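Long-range contact in YceI-like domain protein (Burkholderia cenocepacia BC7, PDB 5IXH), which is a bacterial lipocalin that holds a long polyprenyl diphosphate in its beta barrel and probably captures antibiotics outside the cell: residues Asn92-Thr97 with Val109-Val115. Where two conformers were deposited one is given. Residues are numbered along the deposited sequence.
With OTP ((2E,6E,10E,14E,18E,22E,26E)-3,7,11,15,19,23,27,31-octamethyldotriaconta-2,6,10,14,18,22,26,30-octaenyl trihydrogen diphosphate), chain C.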
# COMPACT_ATOMS: atom_id res chain seq x y z
N ASN A 92 10.53 12.15 -14.06
CA ASN A 92 9.48 12.22 -13.05
C ASN A 92 9.24 10.96 -12.25
O ASN A 92 8.19 10.85 -11.59
CB ASN A 92 8.18 12.69 -13.70
CG ASN A 92 8.34 14.03 -14.38
OD1 ASN A 92 8.80 14.98 -13.75
ND2 ASN A 92 8.07 14.08 -15.67
N LYS A 93 10.19 10.04 -12.27
CA LYS A 93 10.13 8.82 -11.47
C LYS A 93 11.13 8.91 -10.31
O LYS A 93 12.23 9.43 -10.48
CB LYS A 93 10.51 7.63 -12.35
CG LYS A 93 9.97 6.32 -11.80
CD LYS A 93 10.08 5.17 -12.80
CE LYS A 93 9.18 4.01 -12.38
NZ LYS A 93 9.43 2.75 -13.16
N TYR A 94 10.73 8.38 -9.17
CA TYR A 94 11.52 8.44 -7.95
C TYR A 94 11.42 7.12 -7.24
O TYR A 94 10.32 6.61 -7.05
CB TYR A 94 10.99 9.53 -7.03
CG TYR A 94 11.09 10.86 -7.67
CD1 TYR A 94 10.08 11.37 -8.48
CD2 TYR A 94 12.25 11.61 -7.56
CE1 TYR A 94 10.22 12.56 -9.10
CE2 TYR A 94 12.39 12.79 -8.17
CZ TYR A 94 11.38 13.29 -8.96
OH TYR A 94 11.53 14.49 -9.60
N ASN A 95 12.54 6.56 -6.82
CA ASN A 95 12.52 5.37 -5.98
C ASN A 95 12.43 5.81 -4.53
O ASN A 95 13.32 6.49 -4.02
CB ASN A 95 13.75 4.52 -6.26
CG ASN A 95 13.67 3.80 -7.56
OD1 ASN A 95 12.66 3.15 -7.87
ND2 ASN A 95 14.73 3.88 -8.35
N VAL A 96 11.32 5.49 -3.88
CA VAL A 96 11.05 5.92 -2.53
C VAL A 96 11.26 4.72 -1.63
O VAL A 96 10.59 3.67 -1.79
CB VAL A 96 9.62 6.47 -2.39
CG1 VAL A 96 9.36 6.90 -0.97
CG2 VAL A 96 9.41 7.65 -3.33
N THR A 97 12.17 4.86 -0.69
CA THR A 97 12.51 3.78 0.22
C THR A 97 11.99 4.13 1.60
O THR A 97 12.03 5.29 2.02
CB THR A 97 14.03 3.53 0.21
OG1 THR A 97 14.38 3.07 -1.11
CG2 THR A 97 14.46 2.49 1.19
N VAL A 109 11.40 -1.41 2.14
CA VAL A 109 10.92 -1.57 0.77
C VAL A 109 11.31 -0.36 -0.05
O VAL A 109 11.56 0.73 0.49
CB VAL A 109 9.40 -1.78 0.71
CG1 VAL A 109 8.99 -3.01 1.51
CG2 VAL A 109 8.66 -0.51 1.16
N THR A 110 11.40 -0.57 -1.35
CA THR A 110 11.70 0.50 -2.30
C THR A 110 10.64 0.47 -3.38
O THR A 110 10.40 -0.57 -3.98
CB THR A 110 13.09 0.36 -2.93
OG1 THR A 110 14.10 0.49 -1.92
CG2 THR A 110 13.33 1.43 -3.99
N VAL A 111 9.95 1.58 -3.56
CA VAL A 111 8.83 1.63 -4.49
C VAL A 111 9.05 2.69 -5.54
O VAL A 111 9.36 3.84 -5.22
CB VAL A 111 7.50 1.84 -3.77
CG1 VAL A 111 7.48 3.04 -2.99
CG2 VAL A 111 6.31 1.84 -4.76
N PRO A 112 8.89 2.31 -6.81
CA PRO A 112 8.99 3.31 -7.86
C PRO A 112 7.71 4.15 -7.91
O PRO A 112 6.59 3.60 -7.97
CB PRO A 112 9.16 2.48 -9.15
CG PRO A 112 9.08 1.05 -8.74
CD PRO A 112 8.55 0.98 -7.35
N VAL A 113 7.87 5.46 -7.86
CA VAL A 113 6.73 6.39 -7.82
C VAL A 113 6.88 7.41 -8.93
O VAL A 113 7.95 8.01 -9.09
CB VAL A 113 6.69 7.16 -6.50
CG1 VAL A 113 5.54 8.12 -6.46
CG2 VAL A 113 6.59 6.17 -5.32
N THR A 114 5.80 7.62 -9.67
CA THR A 114 5.77 8.66 -10.70
C THR A 114 5.02 9.85 -10.14
O THR A 114 3.93 9.69 -9.56
CB THR A 114 5.09 8.14 -11.94
OG1 THR A 114 5.78 6.99 -12.42
CG2 THR A 114 5.07 9.21 -13.02
N VAL A 115 5.57 11.04 -10.31
CA VAL A 115 5.00 12.25 -9.73
C VAL A 115 4.61 13.21 -10.83
O VAL A 115 5.36 13.41 -11.76
CB VAL A 115 6.00 12.94 -8.77
CG1 VAL A 115 5.41 14.21 -8.15
CG2 VAL A 115 6.45 11.98 -7.68
O7 OTP C . -12.61 -20.53 -5.35
P2 OTP C . -11.64 -20.19 -4.24
O5 OTP C . -11.80 -21.17 -3.10
O6 OTP C . -10.22 -20.26 -4.77
O4 OTP C . -11.92 -18.72 -3.71
P1 OTP C . -11.33 -18.12 -2.36
O2 OTP C . -12.21 -18.51 -1.20
O3 OTP C . -9.92 -18.63 -2.14
O1 OTP C . -11.32 -16.54 -2.51
C40 OTP C . -10.15 -15.76 -2.30
C39 OTP C . -10.69 -14.34 -2.20
C37 OTP C . -9.90 -13.23 -2.06
C38 OTP C . -10.65 -11.90 -1.97
C36 OTP C . -8.36 -13.27 -1.97
C35 OTP C . -7.92 -12.41 -0.76
C34 OTP C . -6.54 -11.77 -0.98
C32 OTP C . -6.16 -10.70 -0.21
C33 OTP C . -7.10 -10.14 0.87
C31 OTP C . -4.78 -10.05 -0.41
C30 OTP C . -4.08 -9.91 0.96
C29 OTP C . -3.64 -8.44 1.03
C27 OTP C . -2.34 -8.07 1.28
C28 OTP C . -1.19 -9.04 1.54
C26 OTP C . -2.07 -6.56 1.29
C25 OTP C . -1.18 -6.16 2.47
C24 OTP C . -1.07 -4.65 2.18
C22 OTP C . -1.52 -3.71 3.06
C23 OTP C . -2.12 -4.04 4.43
C21 OTP C . -1.35 -2.25 2.63
C20 OTP C . -0.05 -1.79 3.27
C19 OTP C . 0.41 -0.57 2.45
C17 OTP C . 0.80 0.60 3.06
C18 OTP C . 0.79 0.73 4.58
C16 OTP C . 1.26 1.81 2.23
C15 OTP C . 1.08 1.61 0.72
C14 OTP C . 1.91 2.69 -0.00
C12 OTP C . 3.26 2.50 -0.22
C13 OTP C . 4.00 1.23 0.20
C11 OTP C . 4.09 3.58 -0.93
C10 OTP C . 3.49 4.98 -0.77
C9 OTP C . 4.60 5.93 -1.26
C7 OTP C . 4.54 7.28 -1.02
C8 OTP C . 3.37 7.90 -0.26
C6 OTP C . 5.71 8.13 -1.54
C5 OTP C . 5.19 9.40 -2.23
C4 OTP C . 6.33 9.84 -3.16
C2 OTP C . 7.16 10.92 -2.94
C3 OTP C . 8.24 11.20 -3.99
C1 OTP C . 7.04 11.83 -1.72
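Start at N92, in the turn before the strand: its carbonyl O accepts a hydrogen bond from V115 N at 2.9 Å. K93 sits opposite T114 in a non-hydrogen-bonded pair and lays its extended chain over P112, K93 CE to P112 CB 3.6 Å. Y94 and V113 form a hydrogen-bonded pair, Y94 N to V113 O and V113 N to Y94 O both 2.8 Å, while Y94 CD1 packs on V115 CG2 at 3.8 Å and the ring meets F35 edge-to-face. This is the antiparallel hairpin of strands 93-102 and 105-118, part of the lipocalin-like barrel of YceI proteins, with K93, N95, P112 and T110 on its outer face. The end of the N95 side chain comes near P112, N95 OD1 to P112 CB 3.8 Å. V96, on the same inner face as Y94, V111 and V113, repeats the paired bonds (V96 N to V111 O 2.9 Å, V111 N to V96 O 2.8 Å); OTP C4 lies 3.8 Å from both V96 CG2 and V113 CG1. Outside again, T97 OG1 and T110 OG1 hydrogen-bond at 2.7 Å.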